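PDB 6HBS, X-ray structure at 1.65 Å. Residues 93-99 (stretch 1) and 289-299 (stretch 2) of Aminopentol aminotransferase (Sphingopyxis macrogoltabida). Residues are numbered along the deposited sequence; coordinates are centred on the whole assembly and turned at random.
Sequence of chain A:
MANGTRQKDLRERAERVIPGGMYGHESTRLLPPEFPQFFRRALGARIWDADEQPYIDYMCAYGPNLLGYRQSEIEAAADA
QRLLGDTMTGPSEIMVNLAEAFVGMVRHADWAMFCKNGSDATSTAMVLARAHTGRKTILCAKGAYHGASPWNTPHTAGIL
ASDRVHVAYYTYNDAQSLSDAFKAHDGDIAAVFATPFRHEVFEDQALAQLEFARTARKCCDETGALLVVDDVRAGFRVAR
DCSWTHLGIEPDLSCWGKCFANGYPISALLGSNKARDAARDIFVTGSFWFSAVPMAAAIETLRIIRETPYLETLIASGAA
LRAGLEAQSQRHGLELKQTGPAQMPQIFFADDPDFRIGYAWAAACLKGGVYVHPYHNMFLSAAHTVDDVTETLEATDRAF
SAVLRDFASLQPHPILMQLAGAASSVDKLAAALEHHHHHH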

# COMPACT_ATOMS: atom_id res chain seq x y z
N GLU A 93 1.75 7.06 -19.23
CA GLU A 93 2.80 8.01 -19.60
C GLU A 93 3.02 9.07 -18.50
O GLU A 93 4.13 9.57 -18.40
CB GLU A 93 2.45 8.71 -20.92
CG GLU A 93 1.15 9.51 -20.87
CD GLU A 93 0.71 10.08 -22.21
OE1 GLU A 93 1.33 9.74 -23.24
OE2 GLU A 93 -0.25 10.83 -22.22
N ILE A 94 2.00 9.46 -17.73
CA ILE A 94 2.17 10.56 -16.75
C ILE A 94 3.09 10.15 -15.58
O ILE A 94 3.57 11.03 -14.86
CB ILE A 94 0.85 11.16 -16.23
CG1 ILE A 94 0.08 10.21 -15.32
CG2 ILE A 94 -0.02 11.67 -17.36
CD1 ILE A 94 -1.02 10.87 -14.57
N MET A 95 3.35 8.84 -15.41
CA MET A 95 4.39 8.36 -14.48
C MET A 95 5.73 9.04 -14.77
O MET A 95 6.45 9.43 -13.83
CB MET A 95 4.57 6.84 -14.52
CG MET A 95 5.50 6.32 -13.43
SD MET A 95 5.69 4.53 -13.51
CE MET A 95 6.79 4.27 -12.12
N VAL A 96 6.05 9.22 -16.05
CA VAL A 96 7.28 9.86 -16.47
C VAL A 96 7.26 11.34 -16.04
O VAL A 96 8.27 11.83 -15.50
CB VAL A 96 7.57 9.69 -17.97
CG1 VAL A 96 8.87 10.39 -18.37
CG2 VAL A 96 7.62 8.22 -18.36
N ASN A 97 6.14 12.02 -16.27
CA ASN A 97 5.98 13.42 -15.90
C ASN A 97 6.10 13.59 -14.38
O ASN A 97 6.72 14.55 -13.92
CB ASN A 97 4.65 13.99 -16.39
CG ASN A 97 4.59 13.96 -17.90
OD1 ASN A 97 4.53 12.91 -18.51
ND2 ASN A 97 4.69 15.11 -18.52
N LEU A 98 5.50 12.68 -13.62
CA LEU A 98 5.57 12.76 -12.15
C LEU A 98 7.02 12.56 -11.68
O LEU A 98 7.49 13.35 -10.85
CB LEU A 98 4.63 11.73 -11.52
CG LEU A 98 4.73 11.59 -10.01
CD1 LEU A 98 4.37 12.88 -9.30
CD2 LEU A 98 3.88 10.44 -9.55
N ALA A 99 7.73 11.56 -12.20
CA ALA A 99 9.10 11.31 -11.79
C ALA A 99 9.97 12.52 -12.13
O ALA A 99 10.81 12.91 -11.32
CB ALA A 99 9.64 10.05 -12.39
N TRP A 289 0.77 0.01 -7.60
CA TRP A 289 1.88 0.98 -7.56
C TRP A 289 1.97 1.81 -8.84
O TRP A 289 2.66 2.84 -8.83
CB TRP A 289 3.22 0.29 -7.27
CG TRP A 289 3.36 -0.28 -5.88
CD1 TRP A 289 2.36 -0.60 -5.00
CD2 TRP A 289 4.59 -0.62 -5.22
NE1 TRP A 289 2.90 -1.08 -3.83
CE2 TRP A 289 4.26 -1.13 -3.94
CE3 TRP A 289 5.94 -0.54 -5.57
CZ2 TRP A 289 5.23 -1.59 -3.04
CZ3 TRP A 289 6.90 -0.99 -4.68
CH2 TRP A 289 6.54 -1.47 -3.42
N PHE A 290 1.33 1.36 -9.93
CA PHE A 290 1.47 1.97 -11.24
C PHE A 290 0.18 2.71 -11.64
O PHE A 290 0.06 3.14 -12.79
CB PHE A 290 1.90 0.91 -12.27
CG PHE A 290 3.15 0.18 -11.81
CD1 PHE A 290 4.36 0.83 -11.83
CD2 PHE A 290 3.07 -1.06 -11.22
CE1 PHE A 290 5.50 0.21 -11.32
CE2 PHE A 290 4.21 -1.68 -10.73
CZ PHE A 290 5.42 -1.05 -10.79
N SER A 291 -0.74 2.89 -10.69
CA SER A 291 -2.02 3.51 -10.96
C SER A 291 -1.85 5.02 -11.23
O SER A 291 -1.18 5.74 -10.49
CB SER A 291 -2.98 3.27 -9.83
OG SER A 291 -3.15 1.88 -9.62
N ALA A 292 -2.52 5.49 -12.31
CA ALA A 292 -2.34 6.82 -12.85
C ALA A 292 -3.09 7.91 -12.05
O ALA A 292 -2.59 9.02 -11.99
CB ALA A 292 -2.80 6.85 -14.29
N VAL A 293 -4.27 7.64 -11.50
CA VAL A 293 -5.07 8.73 -10.91
C VAL A 293 -4.31 9.34 -9.71
O VAL A 293 -4.21 10.56 -9.61
CB VAL A 293 -6.51 8.31 -10.57
CG1 VAL A 293 -7.27 9.34 -9.72
CG2 VAL A 293 -7.30 8.05 -11.86
N PRO A 294 -3.75 8.56 -8.78
CA PRO A 294 -2.95 9.13 -7.70
C PRO A 294 -1.74 9.90 -8.24
O PRO A 294 -1.36 10.90 -7.65
CB PRO A 294 -2.58 7.93 -6.83
CG PRO A 294 -3.70 6.96 -7.11
CD PRO A 294 -3.98 7.12 -8.59
N MET A 295 -1.18 9.46 -9.38
CA MET A 295 -0.07 10.15 -9.97
C MET A 295 -0.49 11.52 -10.54
O MET A 295 0.29 12.51 -10.44
CB MET A 295 0.59 9.31 -11.05
CG MET A 295 1.27 8.07 -10.49
SD MET A 295 2.21 7.26 -11.76
CE MET A 295 2.53 5.72 -10.91
N ALA A 296 -1.68 11.58 -11.14
CA ALA A 296 -2.22 12.85 -11.65
C ALA A 296 -2.46 13.84 -10.50
O ALA A 296 -2.14 15.06 -10.61
CB ALA A 296 -3.50 12.58 -12.44
N ALA A 297 -3.04 13.34 -9.42
CA ALA A 297 -3.20 14.17 -8.21
C ALA A 297 -1.84 14.67 -7.68
O ALA A 297 -1.72 15.82 -7.25
CB ALA A 297 -3.95 13.41 -7.16
N ALA A 298 -0.81 13.82 -7.73
CA ALA A 298 0.49 14.18 -7.19
C ALA A 298 1.10 15.26 -8.08
O ALA A 298 1.71 16.20 -7.57
CB ALA A 298 1.38 12.96 -7.09
N ILE A 299 0.96 15.13 -9.41
CA ILE A 299 1.52 16.13 -10.31
C ILE A 299 0.92 17.49 -9.97
O ILE A 299 1.62 18.49 -9.97
CB ILE A 299 1.33 15.73 -11.78
CG1 ILE A 299 2.26 14.57 -12.15
CG2 ILE A 299 1.51 16.90 -12.73
CD1 ILE A 299 1.96 13.96 -13.52

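The contact between the two stretches is apolar; no hydrogen bond crosses it. Two helices pack with their axes 9.4 Å apart at closest approach, running in broadly the same direction at 35°. The two stretches bury 451 Å² between them, both sides summed.

Stretch 2 begins with Trp 289, whose side chain leads away from the contact. Phe 290 is the first to touch. Its CD1 lies 4.2 Å from CE of Met 95, which meets the ring at its edge. The fully extended Met 95 side chain, all t, gives the reach for this.

Ala 292 opens the hole that receives Ile 94. Its O is 3.5 Å from Ile 94 CD1. That oxygen already accepts the helix bond from Ala 296 N, at 2.8 Å, so an apolar neighbour leaves it satisfied. Val 293 points away, and Pro 294 makes no contact.

Met 295 points toward stretch 1 and has 74 Å² covered by it, the most of any residue in stretch 2. Its SD lies 3.7 Å from Met 95 CB, and its CG 3.6 Å from Leu 98 CD2. The long, flexible thioether chain thus fills the space between two residues of the facing helix.

Ala 296 lines the same hole. Its CB is 3.7 Å from Ile 94 CD1, and its small methyl lets that knob come close to the backbone: Ile 94 CD1 is 3.6 Å from Ala 296 N. Ala 297 points away.

Ala 298 points toward stretch 1, and its CB meets Leu 98 CD1 at 3.7 Å. The helices are close here, with CA of Leu 98 and CA of Ile 299 5.6 Å apart.

Ile 299 starts sideways, but its end comes nearer. Its CD1 lies 4.1 Å from Ile 94 CB and 3.9 Å from Asn 97 CB, while its CG1 is 3.8 Å from Leu 98 CB. The CD1 end of Ile 299 completes the hole around Ile 94.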